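Local coordinates for cystalysin (Treponema denticola, PDB 1C7N), which is a dimeric enzyme of the class I and II aminotransferase family that binds pyridoxal-5'-phosphate, at residues Pro47-Gly52 against Tyr278-Ile283; Gly63-Thr68 against Phe273-Tyr278; Ile92-Gly97 against Met245-Ile250. All coordinates share one frame; numbering follows the deposited sequence.

Contact 1. Residues Pro47-Gly52 against Tyr278-Ile283; sequences PELIEG and YKACEI
Leu49 and Gly52 of one helix meet Ala280 and Ile283 of another in a small, largely apolar contact. Within these short segments the axes approach to 9.6 Å and run roughly antiparallel, at 141° to each other. Glu48 takes part through its backbone: its carbonyl O already accepts the helical bond from Gly52 N, and Ile283 CG2 lies 3.8 Å from that same Glu48 O. The carboxylate of Glu48 leads away from the partner helix and is held by the hydroxyl of Tyr3. In Leu49 the CG is anti to the backbone N (chi1 176°), beside the carbonyl carbon; a chi2 of 58° then places CD1 at the other helix. There CD1 does the touching, coming to 3.8 Å from Ala280 CA, and also resting against the CB atoms of Ala280 and Ile283. At the base of the leucine, Ile283 CG2 sits 3.7 Å from Leu49 CA. One turn further on, Gly52 presents bare backbone. With no side chain in the way, Ile283 CD1 settles directly on it, 3.6 Å from Gly52 C. The two branches of Ile283 thus straddle a turn of helix 47-59, CG2 at Glu48 and Leu49 and CD1 at Gly52. Farther along helix 47-59, Leu53 also packs on Ile283, while Leu49 reaches on to Cys284 and to Ile242 in a loop. Helix 275-287 is backed by helix 69-83, whose Tyr71 touches Cys281, and helix 47-59 meets the second subunit through Leu49 and Ile50, which pack on its Leu62 and Leu57.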
# COMPACT_ATOMS: atom_id res chain seq x y z
N PRO A 47 20.31 10.47 -7.35
CA PRO A 47 19.90 11.50 -8.32
C PRO A 47 19.14 10.90 -9.50
O PRO A 47 18.15 11.47 -9.96
CB PRO A 47 21.23 12.12 -8.73
CG PRO A 47 22.09 11.94 -7.51
CD PRO A 47 21.76 10.53 -7.09
N GLU A 48 19.60 9.75 -10.00
CA GLU A 48 18.94 9.10 -11.12
C GLU A 48 17.48 8.77 -10.80
O GLU A 48 16.60 8.93 -11.65
CB GLU A 48 19.67 7.80 -11.51
CG GLU A 48 21.08 8.00 -12.06
CD GLU A 48 22.16 8.03 -10.98
OE1 GLU A 48 23.35 8.03 -11.33
OE2 GLU A 48 21.81 8.04 -9.77
N LEU A 49 17.23 8.32 -9.57
CA LEU A 49 15.87 7.99 -9.16
C LEU A 49 15.00 9.24 -9.17
O LEU A 49 13.92 9.25 -9.77
CB LEU A 49 15.85 7.37 -7.75
CG LEU A 49 14.45 7.09 -7.20
CD1 LEU A 49 13.71 6.16 -8.14
CD2 LEU A 49 14.54 6.46 -5.81
N ILE A 50 15.48 10.30 -8.52
CA ILE A 50 14.73 11.55 -8.46
C ILE A 50 14.47 12.09 -9.87
O ILE A 50 13.33 12.41 -10.21
CB ILE A 50 15.48 12.61 -7.62
CG1 ILE A 50 15.66 12.10 -6.19
CG2 ILE A 50 14.69 13.90 -7.59
CD1 ILE A 50 14.35 11.92 -5.43
N GLU A 51 15.51 12.18 -10.68
CA GLU A 51 15.35 12.67 -12.05
C GLU A 51 14.46 11.71 -12.83
O GLU A 51 13.65 12.13 -13.66
CB GLU A 51 16.72 12.82 -12.73
CG GLU A 51 17.63 13.81 -12.01
CD GLU A 51 18.95 14.05 -12.72
OE1 GLU A 51 19.76 14.84 -12.18
OE2 GLU A 51 19.18 13.46 -13.80
N GLY A 52 14.60 10.42 -12.56
CA GLY A 52 13.80 9.42 -13.24
C GLY A 52 12.32 9.53 -12.88
O GLY A 52 11.46 9.40 -13.74
N TYR A 278 6.28 0.98 -8.57
CA TYR A 278 6.80 0.09 -9.59
C TYR A 278 7.97 0.72 -10.33
O TYR A 278 9.01 0.10 -10.50
CB TYR A 278 5.71 -0.31 -10.58
CG TYR A 278 4.65 -1.20 -9.98
CD1 TYR A 278 3.39 -0.71 -9.66
CD2 TYR A 278 4.91 -2.54 -9.70
CE1 TYR A 278 2.42 -1.52 -9.08
CE2 TYR A 278 3.95 -3.36 -9.10
CZ TYR A 278 2.70 -2.84 -8.80
OH TYR A 278 1.74 -3.64 -8.23
N LYS A 279 7.80 1.97 -10.76
CA LYS A 279 8.84 2.68 -11.51
C LYS A 279 10.10 2.95 -10.70
O LYS A 279 11.21 2.88 -11.23
CB LYS A 279 8.30 4.00 -12.06
CG LYS A 279 9.25 4.70 -13.03
CD LYS A 279 9.44 3.88 -14.30
CE LYS A 279 10.35 4.58 -15.28
NZ LYS A 279 10.59 3.75 -16.49
N ALA A 280 9.93 3.26 -9.42
CA ALA A 280 11.06 3.53 -8.54
C ALA A 280 11.99 2.32 -8.46
O ALA A 280 13.21 2.45 -8.54
CB ALA A 280 10.56 3.89 -7.14
N CYS A 281 11.41 1.13 -8.31
CA CYS A 281 12.20 -0.09 -8.23
C CYS A 281 12.94 -0.34 -9.54
O CYS A 281 14.12 -0.72 -9.53
CB CYS A 281 11.29 -1.29 -7.92
SG CYS A 281 12.17 -2.86 -7.82
N GLU A 282 12.26 -0.14 -10.66
CA GLU A 282 12.88 -0.33 -11.96
C GLU A 282 14.04 0.64 -12.18
O GLU A 282 15.12 0.24 -12.61
CB GLU A 282 11.84 -0.17 -13.08
CG GLU A 282 12.44 -0.27 -14.47
CD GLU A 282 11.40 -0.26 -15.57
OE1 GLU A 282 11.74 0.11 -16.71
OE2 GLU A 282 10.24 -0.65 -15.30
N ILE A 283 13.81 1.91 -11.89
CA ILE A 283 14.85 2.92 -12.05
C ILE A 283 16.07 2.60 -11.20
O ILE A 283 17.21 2.71 -11.67
CB ILE A 283 14.36 4.32 -11.64
CG1 ILE A 283 13.23 4.78 -12.56
CG2 ILE A 283 15.52 5.31 -11.70
CD1 ILE A 283 12.56 6.06 -12.09

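Contact 2. Residues Gly63-Thr68 against Phe273-Tyr278. With PLP (pyridoxal-5'-phosphate), chain J.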
# COMPACT_ATOMS: atom_id res chain seq x y z
N GLY A 63 -3.07 6.38 -12.70
CA GLY A 63 -4.24 5.53 -12.47
C GLY A 63 -3.95 4.16 -11.89
O GLY A 63 -2.89 3.94 -11.30
N TYR A 64 -4.89 3.24 -12.05
CA TYR A 64 -4.72 1.88 -11.55
C TYR A 64 -3.57 1.24 -12.30
O TYR A 64 -3.64 1.01 -13.51
CB TYR A 64 -6.02 1.09 -11.73
CG TYR A 64 -7.06 1.46 -10.70
CD1 TYR A 64 -6.91 1.09 -9.36
CD2 TYR A 64 -8.18 2.22 -11.05
CE1 TYR A 64 -7.84 1.46 -8.40
CE2 TYR A 64 -9.12 2.60 -10.09
CZ TYR A 64 -8.95 2.22 -8.77
OH TYR A 64 -9.88 2.60 -7.83
N THR A 65 -2.50 0.96 -11.56
CA THR A 65 -1.28 0.44 -12.14
C THR A 65 -0.80 -0.90 -11.61
O THR A 65 -0.96 -1.23 -10.43
CB THR A 65 -0.15 1.47 -11.96
OG1 THR A 65 -0.60 2.75 -12.44
CG2 THR A 65 1.11 1.04 -12.71
N GLY A 66 -0.19 -1.68 -12.51
CA GLY A 66 0.35 -2.98 -12.16
C GLY A 66 1.75 -3.08 -12.75
O GLY A 66 2.16 -2.17 -13.47
N PRO A 67 2.49 -4.16 -12.46
CA PRO A 67 3.85 -4.35 -12.97
C PRO A 67 3.86 -4.71 -14.45
O PRO A 67 3.07 -5.52 -14.90
CB PRO A 67 4.38 -5.53 -12.13
CG PRO A 67 3.33 -5.77 -11.06
CD PRO A 67 2.05 -5.33 -11.68
N THR A 68 4.78 -4.11 -15.20
CA THR A 68 4.91 -4.41 -16.62
C THR A 68 5.82 -5.63 -16.74
O THR A 68 6.52 -5.98 -15.79
CB THR A 68 5.60 -3.27 -17.38
OG1 THR A 68 6.89 -3.03 -16.80
CG2 THR A 68 4.76 -2.00 -17.33
N PHE A 273 -1.37 -0.76 -6.28
CA PHE A 273 -1.64 -0.05 -7.53
C PHE A 273 -0.76 1.20 -7.64
O PHE A 273 -0.96 2.03 -8.53
CB PHE A 273 -3.11 0.39 -7.59
CG PHE A 273 -4.09 -0.75 -7.49
CD1 PHE A 273 -5.11 -0.72 -6.54
CD2 PHE A 273 -4.01 -1.84 -8.35
CE1 PHE A 273 -6.02 -1.76 -6.44
CE2 PHE A 273 -4.92 -2.89 -8.26
CZ PHE A 273 -5.93 -2.85 -7.30
N THR A 274 0.22 1.31 -6.75
CA THR A 274 1.12 2.46 -6.71
C THR A 274 2.10 2.54 -7.87
O THR A 274 3.18 1.95 -7.82
CB THR A 274 1.91 2.49 -5.40
OG1 THR A 274 3.02 3.38 -5.53
CG2 THR A 274 2.39 1.10 -5.04
N THR A 275 1.72 3.29 -8.90
CA THR A 275 2.52 3.47 -10.11
C THR A 275 3.97 3.90 -9.90
O THR A 275 4.87 3.39 -10.57
CB THR A 275 1.86 4.49 -11.05
OG1 THR A 275 2.68 4.67 -12.21
CG2 THR A 275 1.70 5.82 -10.34
N LEU A 276 4.19 4.83 -8.98
CA LEU A 276 5.55 5.30 -8.72
C LEU A 276 6.38 4.24 -8.02
O LEU A 276 7.60 4.20 -8.17
CB LEU A 276 5.52 6.59 -7.90
CG LEU A 276 4.81 7.74 -8.63
CD1 LEU A 276 4.75 8.96 -7.73
CD2 LEU A 276 5.54 8.04 -9.93
N GLY A 277 5.72 3.38 -7.25
CA GLY A 277 6.42 2.32 -6.56
C GLY A 277 7.05 1.36 -7.56
O GLY A 277 8.20 0.97 -7.43
N TYR A 278 6.28 0.98 -8.57
CA TYR A 278 6.80 0.09 -9.59
C TYR A 278 7.97 0.72 -10.33
O TYR A 278 9.01 0.10 -10.50
CB TYR A 278 5.71 -0.31 -10.58
CG TYR A 278 4.65 -1.20 -9.98
CD1 TYR A 278 3.39 -0.71 -9.66
CD2 TYR A 278 4.91 -2.54 -9.70
CE1 TYR A 278 2.42 -1.52 -9.08
CE2 TYR A 278 3.95 -3.36 -9.10
CZ TYR A 278 2.70 -2.84 -8.80
OH TYR A 278 1.74 -3.64 -8.23
N1 PLP J . -15.32 2.49 -4.00
C2 PLP J . -16.08 2.70 -5.16
C2A PLP J . -17.58 2.66 -4.94
C3 PLP J . -15.35 3.01 -6.39
O3 PLP J . -16.14 3.13 -7.47
C4 PLP J . -13.94 3.13 -6.35
C4A PLP J . -13.21 3.45 -7.57
C5 PLP J . -13.25 2.91 -5.04
C6 PLP J . -13.96 2.59 -3.91
C5A PLP J . -11.75 3.23 -4.96
O4P PLP J . -11.00 2.20 -4.39
P PLP J . -9.42 2.40 -4.20
O1P PLP J . -9.06 1.16 -3.45
O2P PLP J . -9.23 3.69 -3.40
O3P PLP J . -8.83 2.56 -5.52
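Tyr64 drives the edge of its ring toward a face of Phe273, a T-shaped pair with centroids 5.3 Å apart and planes at 88°. Tyr64 CD1 makes the approach, standing 3.8 Å from Phe273 CD1 and displaced from the ring centre toward the rim. A chi1 of -58° places Phe273 CG anti to its carbonyl carbon, and the ring carried there has the Thr65 carbonyl O at its edge, in plane. The same oxygen also receives a CA-H...O contact from Phe273 CA at 3.2 Å, bringing the backbone of one segment against the base of the aromatic residue. Thr65 points its side chain at the start of helix 275-287. Its methyl CG2, anti to the backbone N, lies against Thr275, whereas its hydroxyl OG1 touches Thr275 CB at 3.3 Å and donates to Gly63 O at 2.8 Å, from well above that carbonyl's plane. Thr274 is the N-cap of the helix, its OG1 accepting from Gly277 N. Beyond it the ring of Tyr278 is roofed on one face by the Gly66-Pro67 peptide: Gly66 C lies over its centre and Pro67 N nearer the rim. The phenol OH of Tyr278 is bonded to the carbonyl of Pro272. At the other end Tyr64 OH donates to O3P of a pyridoxal-5'-phosphate at 2.5 Å; Val98, Val99 and Asn175 of the second subunit bind this cofactor too. A tyrosine crossing the dimer interface to the cofactor phosphate is typical of fold-type I pyridoxal-phosphate enzymes, whose active sites are built from both subunits.

Contact 3. Residues Ile92-Gly97 against Met245-Ile250. With PLP (pyridoxal-5'-phosphate), chain I.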
# COMPACT_ATOMS: atom_id res chain seq x y z
N ILE A 92 7.29 -13.63 -9.03
CA ILE A 92 7.22 -12.36 -8.30
C ILE A 92 5.82 -11.89 -7.90
O ILE A 92 4.99 -11.61 -8.76
CB ILE A 92 7.86 -11.23 -9.13
CG1 ILE A 92 9.28 -11.61 -9.54
CG2 ILE A 92 7.89 -9.93 -8.31
CD1 ILE A 92 9.88 -10.66 -10.55
N ILE A 93 5.59 -11.78 -6.60
CA ILE A 93 4.31 -11.29 -6.08
C ILE A 93 4.61 -9.99 -5.33
O ILE A 93 5.54 -9.94 -4.51
CB ILE A 93 3.65 -12.30 -5.12
CG1 ILE A 93 3.39 -13.62 -5.85
CG2 ILE A 93 2.34 -11.72 -4.58
CD1 ILE A 93 2.51 -13.49 -7.09
N ASN A 94 3.83 -8.94 -5.60
CA ASN A 94 4.07 -7.64 -4.97
C ASN A 94 3.20 -7.32 -3.76
O ASN A 94 2.02 -7.66 -3.70
CB ASN A 94 3.89 -6.53 -6.00
CG ASN A 94 4.82 -6.67 -7.19
OD1 ASN A 94 4.38 -6.74 -8.34
ND2 ASN A 94 6.12 -6.73 -6.92
N THR A 95 3.81 -6.63 -2.80
CA THR A 95 3.13 -6.19 -1.59
C THR A 95 3.69 -4.81 -1.26
O THR A 95 4.78 -4.47 -1.70
CB THR A 95 3.39 -7.12 -0.39
OG1 THR A 95 4.79 -7.13 -0.08
CG2 THR A 95 2.92 -8.54 -0.70
N ALA A 96 2.94 -4.03 -0.50
CA ALA A 96 3.39 -2.70 -0.11
C ALA A 96 4.21 -2.85 1.16
O ALA A 96 3.74 -2.53 2.25
CB ALA A 96 2.20 -1.78 0.13
N GLY A 97 5.42 -3.37 1.03
CA GLY A 97 6.26 -3.55 2.20
C GLY A 97 6.45 -5.00 2.59
O GLY A 97 5.58 -5.84 2.37
N MET A 245 8.21 4.47 -0.66
CA MET A 245 7.75 4.21 -2.02
C MET A 245 6.94 2.92 -2.05
O MET A 245 6.41 2.52 -3.09
CB MET A 245 8.95 4.11 -2.96
CG MET A 245 9.64 5.46 -3.17
SD MET A 245 8.48 6.70 -3.77
CE MET A 245 8.84 6.73 -5.52
N GLY A 246 6.84 2.28 -0.88
CA GLY A 246 6.07 1.06 -0.71
C GLY A 246 5.93 0.08 -1.86
O GLY A 246 4.88 0.04 -2.51
N MET A 247 6.97 -0.71 -2.11
CA MET A 247 6.92 -1.71 -3.17
C MET A 247 7.90 -2.84 -2.86
O MET A 247 9.10 -2.61 -2.73
CB MET A 247 7.25 -1.09 -4.53
CG MET A 247 7.14 -2.07 -5.70
SD MET A 247 5.59 -3.03 -5.75
CE MET A 247 4.38 -1.74 -6.09
N SER A 248 7.37 -4.05 -2.74
CA SER A 248 8.19 -5.21 -2.42
C SER A 248 8.06 -6.31 -3.48
O SER A 248 7.04 -6.42 -4.15
CB SER A 248 7.78 -5.78 -1.06
OG SER A 248 7.75 -4.78 -0.07
N ASN A 249 9.11 -7.11 -3.61
CA ASN A 249 9.12 -8.21 -4.56
C ASN A 249 9.26 -9.52 -3.80
O ASN A 249 10.37 -9.96 -3.49
CB ASN A 249 10.26 -8.04 -5.55
CG ASN A 249 10.06 -6.87 -6.48
OD1 ASN A 249 9.05 -6.81 -7.19
ND2 ASN A 249 11.00 -5.94 -6.47
N ILE A 250 8.12 -10.12 -3.49
CA ILE A 250 8.09 -11.38 -2.76
C ILE A 250 8.21 -12.49 -3.79
O ILE A 250 7.36 -12.61 -4.68
CB ILE A 250 6.78 -11.53 -1.96
CG1 ILE A 250 6.41 -10.20 -1.31
CG2 ILE A 250 6.95 -12.58 -0.87
CD1 ILE A 250 7.46 -9.68 -0.32
N1 PLP I . 12.66 -6.71 7.33
C2 PLP I . 13.81 -6.29 8.03
C2A PLP I . 14.66 -7.42 8.59
C3 PLP I . 14.08 -4.85 8.04
O3 PLP I . 15.11 -4.52 8.82
C4 PLP I . 13.23 -3.98 7.32
C4A PLP I . 13.52 -2.55 7.23
C5 PLP I . 12.06 -4.56 6.59
C6 PLP I . 11.80 -5.90 6.63
C5A PLP I . 11.41 -3.65 5.55
O4P PLP I . 10.08 -3.34 5.55
P PLP I . 9.63 -2.45 4.27
O1P PLP I . 8.31 -1.98 4.68
O2P PLP I . 9.57 -3.36 3.06
O3P PLP I . 10.58 -1.35 4.05
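Ile93 and Ile250 form an antiparallel hydrogen-bonded pair, joined by Ile93 N to Ile250 O at 2.7 Å (171° at the hydrogen) and by Ile250 N to Ile93 O at 2.8 Å, with the short strand segments at 140° to each other. Further along, Ser248 N donates to Thr95 O at 2.8 Å, a more bent bond. Asn94 adds a side-chain link: its ND2 points almost straight (176°) at Ser248 O, 2.9 Å away and within the plane of the amide. Its side chain lies alongside that of Asn249, pointing the same way, but the two amide planes are turned well away from parallel, and the sulfur of Met247 rests against Asn94 CB. Asn249 OD1 has a partner in the hydroxyl of Tyr71 and touches Ile92 CG2 at 3.5 Å. Beside Ile250, Thr95 crosses the isoleucine at about a right angle, with OG1 near CG1; that hydroxyl also donates to Gly97 O at 2.9 Å. The chain then turns at Ala96, the centre of an inverse gamma turn, and Gly97 takes a positive phi that suits glycine. Ile93 packs under helix 255-267, at the edge of the seven-stranded sheet within this chain. Thr95 O gathers the bond from Ser248 N and two weak ones, from Ser248 OG and Gly97 N, which together join the two segments where they approach the cofactor. Gly97 CA comes to 3.4 Å from O2P of the cofactor, with Ser248 OG also nearby, so this polar network would hold the backbone close to the phosphate with little bulk between them.

Helix 275-287 joins the three contacts. Contacts 1 and 2 share Tyr278, and their centres lie about 13 Å apart; contact 3 is about 11 Å from contact 2 and 16 Å from contact 1, centre to centre. Tyr278 and its neighbours also reach the strand pair: Tyr278 CZ is 3.4 Å from Met247 CE, and Ala280 CB is 3.7 Å from Met245 CE. Contacts 2 and 3 reach different copies of pyridoxal-5'-phosphate. Tyr64 binds the one held by the second subunit, whereas Gly97 and Ser248 line the pocket of their own chain, about 13 Å from the side chain of Tyr278 and 12 Å from that of Ala280 to the cofactor's nearest atoms. Contact 1, like contact 2, also packs against the second subunit.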